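Local structure of NAD nucleotidase (Haemophilus influenzae, 3ZTV) at residues G275-F278 and A284-T287; Y437-E442 and Y516-K521; L445-L450 and I503-R508. The protein hydrolyses NAD to adenosine and nicotinamide riboside as a periplasmic, zinc-containing nucleotidase with broad specificity and highest activity on 5'-adenosine monophosphate. All coordinates share one frame; numbering follows the deposited sequence.

Interaction 1: G275-F278 and A284-T287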
ATOM      1  N   GLY A 275     -10.469 -17.693  26.289  1.00  6.71           N
ATOM      2  CA  GLY A 275     -11.779 -18.233  25.967  1.00  7.13           C
ATOM      3  C   GLY A 275     -12.629 -17.147  25.347  1.00  7.40           C
ATOM      4  O   GLY A 275     -12.753 -16.043  25.892  1.00  8.09           O
ATOM      5  N   VAL A 276     -13.199 -17.463  24.187  1.00  7.18           N
ATOM      6  CA  VAL A 276     -13.974 -16.495  23.416  1.00  9.80           C
ATOM      7  C   VAL A 276     -15.348 -17.036  23.070  1.00 12.81           C
ATOM      8  O   VAL A 276     -15.468 -18.129  22.513  1.00 15.48           O
ATOM      9  CB  VAL A 276     -13.270 -16.130  22.095  1.00  8.21           C
ATOM     10  CG1 VAL A 276     -14.106 -15.106  21.317  1.00 12.20           C
ATOM     11  CG2 VAL A 276     -11.862 -15.604  22.356  1.00  9.98           C
ATOM     12  N   LYS A 277     -16.387 -16.269  23.392  1.00  9.45           N
ATOM     13  CA  LYS A 277     -17.731 -16.594  22.938  1.00 10.31           C
ATOM     14  C   LYS A 277     -18.106 -15.650  21.801  1.00 11.67           C
ATOM     15  O   LYS A 277     -17.889 -14.442  21.884  1.00 11.60           O
ATOM     16  CB  LYS A 277     -18.749 -16.496  24.075  1.00 12.19           C
ATOM     17  CG  LYS A 277     -20.173 -16.817  23.618  1.00 14.75           C
ATOM     18  CD  LYS A 277     -21.165 -16.869  24.769  1.00 23.10           C
ATOM     19  CE  LYS A 277     -22.561 -17.194  24.248  1.00 26.21           C
ATOM     20  NZ  LYS A 277     -23.542 -17.427  25.345  1.00 32.26           N
ATOM     21  N   PHE A 278     -18.647 -16.212  20.729  1.00  9.67           N
ATOM     22  CA  PHE A 278     -19.121 -15.416  19.602  1.00 12.05           C
ATOM     23  C   PHE A 278     -20.645 -15.417  19.575  1.00  9.97           C
ATOM     24  O   PHE A 278     -21.270 -16.474  19.683  1.00 11.84           O
ATOM     25  CB  PHE A 278     -18.598 -15.984  18.282  1.00 11.09           C
ATOM     26  CG  PHE A 278     -17.101 -15.878  18.104  1.00 10.23           C
ATOM     27  CD1 PHE A 278     -16.532 -14.735  17.558  1.00 10.51           C
ATOM     28  CD2 PHE A 278     -16.270 -16.933  18.442  1.00 11.37           C
ATOM     29  CE1 PHE A 278     -15.163 -14.640  17.374  1.00 11.35           C
ATOM     30  CE2 PHE A 278     -14.896 -16.840  18.263  1.00 11.22           C
ATOM     31  CZ  PHE A 278     -14.346 -15.686  17.722  1.00 11.70           C
ATOM     32  N   ALA A 284     -17.333 -10.994  19.318  1.00  8.79           N
ATOM     33  CA  ALA A 284     -16.568 -11.732  20.324  1.00  8.32           C
ATOM     34  C   ALA A 284     -16.685 -11.117  21.717  1.00  7.08           C
ATOM     35  O   ALA A 284     -16.656  -9.901  21.869  1.00  8.83           O
ATOM     36  CB  ALA A 284     -15.095 -11.809  19.907  1.00  9.55           C
ATOM     37  N   SER A 285     -16.776 -11.991  22.720  1.00  8.27           N
ATOM     38  CA  SER A 285     -16.675 -11.609  24.127  1.00  8.08           C
ATOM     39  C   SER A 285     -15.757 -12.598  24.832  1.00  7.45           C
ATOM     40  O   SER A 285     -15.628 -13.750  24.407  1.00  8.77           O
ATOM     41  CB  SER A 285     -18.049 -11.603  24.793  1.00  9.38           C
ATOM     42  OG  SER A 285     -18.689 -12.843  24.616  1.00 13.88           O
ATOM     43  N   ILE A 286     -15.137 -12.146  25.915  1.00  7.29           N
ATOM     44  CA  ILE A 286     -14.144 -12.943  26.635  1.00  8.23           C
ATOM     45  C   ILE A 286     -14.755 -13.698  27.818  1.00  8.79           C
ATOM     46  O   ILE A 286     -15.443 -13.109  28.653  1.00  9.61           O
ATOM     47  CB  ILE A 286     -12.994 -12.045  27.139  1.00  7.88           C
ATOM     48  CG1 ILE A 286     -12.353 -11.293  25.963  1.00  8.94           C
ATOM     49  CG2 ILE A 286     -11.961 -12.874  27.917  1.00  8.37           C
ATOM     50  CD1 ILE A 286     -11.983 -12.185  24.782  1.00  9.50           C
ATOM     51  N   THR A 287     -14.510 -15.004  27.876  1.00  8.19           N
ATOM     52  CA  THR A 287     -15.006 -15.846  28.962  1.00  9.55           C
ATOM     53  C   THR A 287     -13.885 -16.345  29.883  1.00  9.56           C
ATOM     54  O   THR A 287     -14.154 -16.837  30.979  1.00  9.86           O
ATOM     55  CB  THR A 287     -15.752 -17.082  28.415  1.00 10.82           C
ATOM     56  OG1 THR A 287     -14.849 -17.866  27.625  1.00 11.00           O
ATOM     57  CG2 THR A 287     -16.935 -16.670  27.554  1.00 14.19           C
TER
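Lys277 and Ser285 face each other as a hydrogen-bonded pair of two antiparallel strands, and three backbone bonds carry the contact. Lys277 N donates to Ser285 O at 2.8 Å, and Ser285 N returns the bond to Lys277 O. Thr287 N reaches Gly275 O at 2.8 Å from well above the carbonyl plane, 46° out of it, where the chain turns a corner. Gly275 suits that place because Thr287 OG1 lies 3.3 Å from Gly275 C, close to where a side chain would stand; this hydroxyl is hydrogen-bonded to Glu12.

Apolar contacts line the face bearing Val276, Phe278, Ala284 and Ile286. Ala284 CB touches both Val276 CG1 (3.7 Å) and Phe278 CE1 (3.8 Å), small enough to leave room for both. Val276 CG1, anti to the backbone N (chi1 -180°), also lies over one face of the Phe278 ring, offset toward its rim. Phe260 packs against Ala284 and Ile286.

The other face carries Lys277, extended with its amine leading away, and Ser285, residues suited to a more exposed surface. The whole is a beta hairpin, strands 270-278 and 284-295, whose first strand pairs with strand 11-18 in a mixed sheet.

Interaction 2: Y437-E442 and Y516-K521. With ADN (adenosine), chain D.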
ATOM      1  N   TYR A 437      21.409  -4.533  18.066  1.00  8.32           N
ATOM      2  CA  TYR A 437      20.407  -3.479  18.225  1.00  8.77           C
ATOM      3  C   TYR A 437      20.750  -2.360  17.236  1.00  8.86           C
ATOM      4  O   TYR A 437      21.926  -2.004  17.101  1.00 10.36           O
ATOM      5  CB  TYR A 437      20.471  -2.932  19.659  1.00  9.60           C
ATOM      6  CG  TYR A 437      19.227  -2.180  20.081  1.00 10.26           C
ATOM      7  CD1 TYR A 437      19.002  -0.875  19.664  1.00 10.54           C
ATOM      8  CD2 TYR A 437      18.262  -2.791  20.871  1.00 10.93           C
ATOM      9  CE1 TYR A 437      17.850  -0.195  20.032  1.00 11.18           C
ATOM     10  CE2 TYR A 437      17.111  -2.121  21.238  1.00 12.29           C
ATOM     11  CZ  TYR A 437      16.914  -0.822  20.816  1.00 11.49           C
ATOM     12  OH  TYR A 437      15.768  -0.139  21.175  1.00 15.89           O
ATOM     13  N   THR A 438      19.761  -1.799  16.538  1.00  8.83           N
ATOM     14  CA  THR A 438      20.057  -0.711  15.598  1.00  9.46           C
ATOM     15  C   THR A 438      19.331   0.587  15.912  1.00  8.66           C
ATOM     16  O   THR A 438      18.241   0.586  16.486  1.00  9.88           O
ATOM     17  CB  THR A 438      19.770  -1.086  14.111  1.00  9.74           C
ATOM     18  OG1 THR A 438      18.357  -1.238  13.902  1.00 11.15           O
ATOM     19  CG2 THR A 438      20.491  -2.366  13.713  1.00 10.68           C
ATOM     20  N   TYR A 439      19.956   1.689  15.500  1.00  9.64           N
ATOM     21  CA  TYR A 439      19.354   3.015  15.496  1.00 11.72           C
ATOM     22  C   TYR A 439      19.586   3.659  14.139  1.00  9.94           C
ATOM     23  O   TYR A 439      20.582   3.382  13.469  1.00 11.58           O
ATOM     24  CB  TYR A 439      20.009   3.921  16.536  1.00 10.70           C
ATOM     25  CG  TYR A 439      19.716   3.586  17.980  1.00 10.43           C
ATOM     26  CD1 TYR A 439      18.433   3.721  18.499  1.00 10.38           C
ATOM     27  CD2 TYR A 439      20.733   3.178  18.842  1.00 10.59           C
ATOM     28  CE1 TYR A 439      18.164   3.433  19.818  1.00 11.31           C
ATOM     29  CE2 TYR A 439      20.473   2.893  20.171  1.00 11.88           C
ATOM     30  CZ  TYR A 439      19.182   3.028  20.651  1.00 11.73           C
ATOM     31  OH  TYR A 439      18.909   2.743  21.961  1.00 13.72           O
ATOM     32  N   LYS A 440      18.667   4.535  13.743  1.00 11.03           N
ATOM     33  CA  LYS A 440      18.840   5.354  12.547  1.00 13.70           C
ATOM     34  C   LYS A 440      19.158   6.756  13.048  1.00 13.07           C
ATOM     35  O   LYS A 440      18.315   7.393  13.672  1.00 14.30           O
ATOM     36  CB  LYS A 440      17.552   5.364  11.721  1.00 14.76           C
ATOM     37  CG  LYS A 440      17.650   6.119  10.403  1.00 16.73           C
ATOM     38  CD  LYS A 440      18.456   5.348   9.375  1.00 17.44           C
ATOM     39  CE  LYS A 440      18.305   5.967   7.993  1.00 21.90           C
ATOM     40  NZ  LYS A 440      19.167   5.298   6.982  1.00 23.78           N
ATOM     41  N   MET A 441      20.379   7.228  12.807  1.00 13.09           N
ATOM     42  CA  MET A 441      20.879   8.402  13.515  1.00 14.25           C
ATOM     43  C   MET A 441      21.848   9.223  12.671  1.00 12.71           C
ATOM     44  O   MET A 441      22.633   8.678  11.896  1.00 12.50           O
ATOM     45  CB  MET A 441      21.552   7.971  14.827  1.00 13.98           C
ATOM     46  CG  MET A 441      22.701   6.985  14.640  1.00 12.84           C
ATOM     47  SD  MET A 441      23.341   6.243  16.166  1.00 12.60           S
ATOM     48  CE  MET A 441      24.040   7.668  16.989  1.00 13.69           C
ATOM     49  N   GLU A 442      21.784  10.540  12.836  1.00 14.16           N
ATOM     50  CA  GLU A 442      22.644  11.454  12.090  1.00 15.08           C
ATOM     51  C   GLU A 442      24.126  11.271  12.416  1.00 13.95           C
ATOM     52  O   GLU A 442      24.489  10.856  13.519  1.00 13.69           O
ATOM     53  CB  GLU A 442      22.237  12.908  12.350  1.00 15.56           C
ATOM     54  CG  GLU A 442      20.928  13.320  11.687  1.00 18.36           C
ATOM     55  CD  GLU A 442      19.691  12.930  12.484  1.00 20.05           C
ATOM     56  OE1 GLU A 442      19.823  12.272  13.536  1.00 21.00           O
ATOM     57  OE2 GLU A 442      18.574  13.288  12.051  1.00 25.19           O
ATOM     58  N   TYR A 516      23.547  -4.132  25.186  1.00 11.24           N
ATOM     59  CA  TYR A 516      24.058  -3.574  26.435  1.00 12.63           C
ATOM     60  C   TYR A 516      24.358  -2.079  26.309  1.00 11.73           C
ATOM     61  O   TYR A 516      23.790  -1.265  27.026  1.00 13.53           O
ATOM     62  CB  TYR A 516      25.291  -4.377  26.878  1.00 12.58           C
ATOM     63  CG  TYR A 516      26.078  -3.855  28.066  1.00 13.19           C
ATOM     64  CD1 TYR A 516      25.676  -4.114  29.374  1.00 16.29           C
ATOM     65  CD2 TYR A 516      27.259  -3.148  27.874  1.00 15.26           C
ATOM     66  CE1 TYR A 516      26.423  -3.652  30.453  1.00 16.38           C
ATOM     67  CE2 TYR A 516      28.004  -2.686  28.938  1.00 16.76           C
ATOM     68  CZ  TYR A 516      27.586  -2.937  30.224  1.00 17.05           C
ATOM     69  OH  TYR A 516      28.340  -2.472  31.280  1.00 21.43           O
ATOM     70  N   VAL A 517      25.234  -1.698  25.385  1.00 10.50           N
ATOM     71  CA  VAL A 517      25.509  -0.265  25.225  1.00 10.43           C
ATOM     72  C   VAL A 517      24.371   0.511  24.545  1.00 11.56           C
ATOM     73  O   VAL A 517      24.273   1.731  24.692  1.00 11.27           O
ATOM     74  CB  VAL A 517      26.854   0.015  24.517  1.00 11.27           C
ATOM     75  CG1 VAL A 517      28.006  -0.579  25.321  1.00 11.27           C
ATOM     76  CG2 VAL A 517      26.847  -0.521  23.102  1.00 10.87           C
ATOM     77  N   ALA A 518      23.497  -0.186  23.827  1.00 11.24           N
ATOM     78  CA  ALA A 518      22.354   0.479  23.197  1.00 11.21           C
ATOM     79  C   ALA A 518      21.455   1.171  24.229  1.00 10.67           C
ATOM     80  O   ALA A 518      20.799   2.164  23.926  1.00 11.98           O
ATOM     81  CB  ALA A 518      21.552  -0.508  22.379  1.00 12.57           C
ATOM     82  N   GLY A 519      21.432   0.644  25.451  1.00 12.33           N
ATOM     83  CA  GLY A 519      20.629   1.224  26.514  1.00 15.62           C
ATOM     84  C   GLY A 519      21.371   2.291  27.302  1.00 16.33           C
ATOM     85  O   GLY A 519      20.844   2.844  28.265  1.00 18.96           O
ATOM     86  N   GLY A 520      22.603   2.582  26.899  1.00 13.97           N
ATOM     87  CA  GLY A 520      23.374   3.639  27.526  1.00 15.26           C
ATOM     88  C   GLY A 520      24.401   3.183  28.544  1.00 14.36           C
ATOM     89  O   GLY A 520      25.054   4.007  29.184  1.00 16.09           O
ATOM     90  N   LYS A 521      24.556   1.874  28.707  1.00 14.18           N
ATOM     91  CA  LYS A 521      25.544   1.359  29.648  1.00 13.99           C
ATOM     92  C   LYS A 521      26.959   1.715  29.183  1.00 15.21           C
ATOM     93  O   LYS A 521      27.163   2.113  28.032  1.00 14.69           O
ATOM     94  CB  LYS A 521      25.397  -0.155  29.813  1.00 14.91           C
ATOM     95  CG  LYS A 521      24.022  -0.599  30.284  1.00 20.15           C
ATOM     96  CD  LYS A 521      23.762  -0.183  31.716  1.00 24.02           C
ATOM     97  CE  LYS A 521      22.343  -0.542  32.130  1.00 29.87           C
ATOM     98  NZ  LYS A 521      22.016  -1.952  31.776  1.00 31.22           N
TER
HETATM   99  O5' ADN D1600      33.611  -5.715  33.907  1.00 29.03           O
HETATM  100  C5' ADN D1600      32.647  -4.736  33.514  1.00 21.36           C
HETATM  101  C4' ADN D1600      32.883  -4.374  32.053  1.00 18.48           C
HETATM  102  O4' ADN D1600      32.570  -5.488  31.212  1.00 17.36           O
HETATM  103  C3' ADN D1600      32.010  -3.230  31.576  1.00 16.87           C
HETATM  104  O3' ADN D1600      32.653  -1.968  31.773  1.00 20.38           O
HETATM  105  C2' ADN D1600      31.822  -3.533  30.102  1.00 14.93           C
HETATM  106  O2' ADN D1600      32.883  -2.969  29.322  1.00 16.73           O
HETATM  107  C1' ADN D1600      31.922  -5.044  30.019  1.00 16.23           C
HETATM  108  N9  ADN D1600      30.562  -5.623  29.956  1.00 13.80           N
HETATM  109  C8  ADN D1600      29.794  -6.029  30.988  1.00 15.51           C
HETATM  110  N7  ADN D1600      28.601  -6.510  30.542  1.00 15.58           N
HETATM  111  C5  ADN D1600      28.598  -6.405  29.194  1.00 13.72           C
HETATM  112  C6  ADN D1600      27.675  -6.724  28.081  1.00 14.88           C
HETATM  113  N6  ADN D1600      26.453  -7.264  28.293  1.00 14.66           N
HETATM  114  N1  ADN D1600      28.088  -6.453  26.827  1.00 12.85           N
HETATM  115  C2  ADN D1600      29.295  -5.917  26.568  1.00 13.68           C
HETATM  116  N3  ADN D1600      30.181  -5.604  27.523  1.00 13.23           N
HETATM  117  C4  ADN D1600      29.895  -5.828  28.825  1.00 14.45           C
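Ala518, in the short helix 515-518 of the 5'-nucleotidase C-terminal domain, packs against two tyrosines of strand 435-442. The tight part is small and buried. Ala518 CB sits 3.7 Å from Tyr437 CG, obliquely to that ring, and a methyl is compact enough to let the helix end come this close. Tyr437 CG is anti to the backbone N (chi1 -161°), which sets its ring beside the methyl, while CD1 of the same ring lies over one face of Tyr439. Tyr439, two residues along and on the same side of the strand, reaches farther: its hydroxyl donates to Ala518 O at 2.8 Å, the oxygen lying at the edge of the ring. Tyrosine suits this place by joining an apolar ring to a donor for a carbonyl at the helix end.

Gly519 and Gly520, by contrast, touch nothing of the strand. Gly520 closes the helix in a Schellman motif, with a positive phi of 100° that glycine adopts readily, and the exposed Lys521 follows. At the other end of this short segment, Tyr516 faces the ligand: its ring lies between adenosine over one face and Lys521 CB over the opposite face, while Asp522 and Asn434 hydrogen-bond the nucleoside. The purine stacks flat and close, with Tyr516 CG 3.3 Å from adenosine C6.

Interaction 3: L445-L450 and I503-R508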
ATOM      1  N   LEU A 445      25.513  12.584  15.667  1.00 14.07           N
ATOM      2  CA  LEU A 445      25.272  11.756  16.846  1.00 12.04           C
ATOM      3  C   LEU A 445      26.222  10.564  16.908  1.00 11.81           C
ATOM      4  O   LEU A 445      26.556  10.088  17.993  1.00 11.29           O
ATOM      5  CB  LEU A 445      23.821  11.276  16.873  1.00 14.06           C
ATOM      6  CG  LEU A 445      22.769  12.359  17.121  1.00 16.48           C
ATOM      7  CD1 LEU A 445      21.378  11.812  16.855  1.00 16.01           C
ATOM      8  CD2 LEU A 445      22.878  12.906  18.535  1.00 17.89           C
ATOM      9  N   VAL A 446      26.640  10.073  15.746  1.00 12.15           N
ATOM     10  CA  VAL A 446      27.639   9.011  15.697  1.00 11.37           C
ATOM     11  C   VAL A 446      28.941   9.533  16.295  1.00 12.06           C
ATOM     12  O   VAL A 446      29.564   8.864  17.117  1.00 11.37           O
ATOM     13  CB  VAL A 446      27.877   8.488  14.269  1.00 11.95           C
ATOM     14  CG1 VAL A 446      29.009   7.455  14.260  1.00 13.14           C
ATOM     15  CG2 VAL A 446      26.592   7.886  13.702  1.00 12.51           C
ATOM     16  N   LYS A 447      29.338  10.739  15.895  1.00 12.14           N
ATOM     17  CA  LYS A 447      30.518  11.368  16.479  1.00 11.94           C
ATOM     18  C   LYS A 447      30.368  11.476  17.994  1.00 10.81           C
ATOM     19  O   LYS A 447      31.281  11.121  18.744  1.00 11.86           O
ATOM     20  CB  LYS A 447      30.758  12.756  15.876  1.00 14.06           C
ATOM     21  CG  LYS A 447      31.264  12.749  14.437  1.00 13.85           C
ATOM     22  CD  LYS A 447      31.468  14.174  13.921  1.00 14.92           C
ATOM     23  CE  LYS A 447      32.125  14.201  12.550  1.00 16.64           C
ATOM     24  NZ  LYS A 447      32.150  15.576  11.954  1.00 20.21           N
ATOM     25  N   GLN A 448      29.209  11.955  18.440  1.00 11.88           N
ATOM     26  CA  GLN A 448      28.983  12.157  19.864  1.00 12.29           C
ATOM     27  C   GLN A 448      29.063  10.862  20.677  1.00 11.96           C
ATOM     28  O   GLN A 448      29.614  10.847  21.770  1.00 11.33           O
ATOM     29  CB  GLN A 448      27.653  12.868  20.124  1.00 14.35           C
ATOM     30  CG  GLN A 448      27.513  13.327  21.559  1.00 14.39           C
ATOM     31  CD  GLN A 448      28.609  14.300  21.966  1.00 15.45           C
ATOM     32  OE1 GLN A 448      28.740  15.383  21.389  1.00 18.90           O
ATOM     33  NE2 GLN A 448      29.402  13.917  22.961  1.00 15.86           N
ATOM     34  N   VAL A 449      28.516   9.767  20.155  1.00 10.70           N
ATOM     35  CA  VAL A 449      28.573   8.530  20.928  1.00 11.92           C
ATOM     36  C   VAL A 449      30.014   8.017  21.062  1.00 10.23           C
ATOM     37  O   VAL A 449      30.378   7.479  22.106  1.00 10.33           O
ATOM     38  CB  VAL A 449      27.598   7.431  20.415  1.00 12.03           C
ATOM     39  CG1 VAL A 449      28.104   6.791  19.146  1.00 12.33           C
ATOM     40  CG2 VAL A 449      27.379   6.373  21.495  1.00 12.71           C
ATOM     41  N   LEU A 450      30.836   8.204  20.027  1.00 10.30           N
ATOM     42  CA  LEU A 450      32.260   7.866  20.123  1.00 10.73           C
ATOM     43  C   LEU A 450      32.936   8.728  21.182  1.00 10.15           C
ATOM     44  O   LEU A 450      33.744   8.236  21.973  1.00 11.64           O
ATOM     45  CB  LEU A 450      32.973   8.040  18.779  1.00 10.99           C
ATOM     46  CG  LEU A 450      32.524   7.102  17.655  1.00 11.88           C
ATOM     47  CD1 LEU A 450      33.230   7.444  16.345  1.00 12.57           C
ATOM     48  CD2 LEU A 450      32.761   5.645  18.036  1.00 13.64           C
ATOM     49  N   ILE A 503      32.604  11.025   7.188  1.00 12.71           N
ATOM     50  CA  ILE A 503      31.251  10.961   7.722  1.00 13.30           C
ATOM     51  C   ILE A 503      30.561  12.296   7.451  1.00 14.91           C
ATOM     52  O   ILE A 503      31.211  13.345   7.430  1.00 16.21           O
ATOM     53  CB  ILE A 503      31.224  10.617   9.236  1.00 13.38           C
ATOM     54  CG1 ILE A 503      29.814  10.197   9.663  1.00 12.85           C
ATOM     55  CG2 ILE A 503      31.726  11.791  10.069  1.00 13.91           C
ATOM     56  CD1 ILE A 503      29.759   9.524  11.030  1.00 12.54           C
ATOM     57  N   ASP A 504      29.253  12.242   7.225  1.00 14.50           N
ATOM     58  CA  ASP A 504      28.437  13.422   6.951  1.00 16.18           C
ATOM     59  C   ASP A 504      27.556  13.700   8.167  1.00 16.07           C
ATOM     60  O   ASP A 504      26.688  12.894   8.508  1.00 14.95           O
ATOM     61  CB  ASP A 504      27.573  13.158   5.713  1.00 19.08           C
ATOM     62  CG  ASP A 504      26.709  14.345   5.319  1.00 19.52           C
ATOM     63  OD1 ASP A 504      26.477  15.243   6.150  1.00 19.76           O
ATOM     64  OD2 ASP A 504      26.243  14.363   4.161  1.00 24.62           O
ATOM     65  N   ASP A 505      27.785  14.833   8.825  1.00 15.86           N
ATOM     66  CA  ASP A 505      27.055  15.193  10.036  1.00 16.05           C
ATOM     67  C   ASP A 505      25.536  15.105   9.893  1.00 15.99           C
ATOM     68  O   ASP A 505      24.831  14.830  10.864  1.00 16.29           O
ATOM     69  CB  ASP A 505      27.422  16.611  10.488  1.00 18.09           C
ATOM     70  CG  ASP A 505      28.787  16.690  11.139  1.00 22.94           C
ATOM     71  OD1 ASP A 505      29.366  15.629  11.458  1.00 22.24           O
ATOM     72  OD2 ASP A 505      29.274  17.826  11.343  1.00 23.95           O
ATOM     73  N   ASN A 506      25.038  15.357   8.687  1.00 16.85           N
ATOM     74  CA  ASN A 506      23.600  15.474   8.471  1.00 17.83           C
ATOM     75  C   ASN A 506      22.947  14.232   7.869  1.00 18.52           C
ATOM     76  O   ASN A 506      21.719  14.126   7.841  1.00 21.42           O
ATOM     77  CB  ASN A 506      23.293  16.704   7.610  1.00 21.90           C
ATOM     78  CG  ASN A 506      23.703  17.999   8.283  1.00 22.38           C
ATOM     79  OD1 ASN A 506      23.512  18.175   9.486  1.00 25.08           O
ATOM     80  ND2 ASN A 506      24.281  18.911   7.508  1.00 28.24           N
ATOM     81  N   LYS A 507      23.761  13.302   7.380  1.00 16.86           N
ATOM     82  CA  LYS A 507      23.242  12.051   6.845  1.00 16.42           C
ATOM     83  C   LYS A 507      22.789  11.142   7.986  1.00 16.70           C
ATOM     84  O   LYS A 507      23.448  11.058   9.022  1.00 15.98           O
ATOM     85  CB  LYS A 507      24.293  11.341   5.982  1.00 17.56           C
ATOM     86  CG  LYS A 507      23.852   9.974   5.471  1.00 18.32           C
ATOM     87  CD  LYS A 507      24.851   9.364   4.508  1.00 17.36           C
ATOM     88  CE  LYS A 507      24.489   7.915   4.195  1.00 19.26           C
ATOM     89  NZ  LYS A 507      25.382   7.298   3.175  1.00 23.38           N
ATOM     90  N   ARG A 508      21.647  10.489   7.797  1.00 15.97           N
ATOM     91  CA  ARG A 508      21.148   9.521   8.765  1.00 16.48           C
ATOM     92  C   ARG A 508      21.676   8.131   8.418  1.00 16.83           C
ATOM     93  O   ARG A 508      21.375   7.586   7.356  1.00 18.15           O
ATOM     94  CB  ARG A 508      19.616   9.536   8.807  1.00 18.86           C
ATOM     95  CG  ARG A 508      19.040  10.830   9.368  1.00 18.71           C
ATOM     96  CD  ARG A 508      17.517  10.881   9.273  1.00 25.06           C
ATOM     97  NE  ARG A 508      16.856  10.063  10.287  1.00 25.93           N
ATOM     98  CZ  ARG A 508      15.961   9.115  10.020  1.00 24.84           C
ATOM     99  NH1 ARG A 508      15.618   8.859   8.765  1.00 28.82           N
ATOM    100  NH2 ARG A 508      15.409   8.423  11.007  1.00 23.23           N
TER
HETATM  101  O   HOH W   1      32.416  15.418   8.998  1.00 22.38           O
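Lys447 reaches from helix 443-460 to Asp505, and its long chain carries much of this contact. From CB the chain sets off with CG anti to the carbonyl carbon, beside the backbone N (chi1 -72°), and then runs fully extended, so that its charged end spans the gap to the loop 503-508. CB and CG meet nothing close in that loop, but CD comes within 3.5 Å of Asp505 OD1. CE touches two partners, lying 3.3 Å from Asp505 OD1 and 3.5 Å from Ile503 CG2, the latter a tight carbon contact as the two side chains slide past each other in opposite directions. At the tip, NZ forms a salt bridge with Asp505 OD1 at 2.8 Å, meeting the syn side of the carboxylate only 16° out of its plane. The amine also donates to a water, 3.0 Å from NZ, which in turn donates to Ile503 O. Two bonds thus tie the ammonium to the loop, one directly and one through solvent. Lysine suits the place, with methylenes for the isoleucine and a charge for the aspartate.

Farther from the salt bridge, Ile503 CD1 packs 3.9 Å from Val446 CB, branched apolar side chains suited to a contact where Val446 is buried. The loop keeps its own shape: residues 504-507 form a type I beta turn, and Asp504 OD1 accepts from Asn506 N in an Asx turn.

The loop links strand 500-502 to strand 508-514. Ile503 also leans on Val490 and Val492 of strand 487-493, Val446 on Ile472 of strand 472-477, and Asp505 is backbone-bonded to Ser444, joining the loop to the first turn of helix 443-460.

How the interactions relate
Interaction 1 comes first along the chain, in the sheet that also holds strands 11-18 and 63-67, part of the metal-binding N-terminal half. Interactions 2 and 3 belong to the C-terminal domain that binds adenosine. The centres of interactions 1 and 2 are 41 Å apart, and those of 1 and 3 are 52 Å apart. Interactions 2 and 3 are neighbours, 13 Å between centres: strand 435-442 runs directly into helix 443-460, and Lys440 NZ is hydrogen-bonded to Arg508 O. Both segments of interaction 3 fall between those of interaction 2 in sequence. Strands 435-442 and 508-514 are antiparallel neighbours in one five-stranded sheet, and strand 508-514 runs into the helix carrying Tyr516 of the nucleoside pocket.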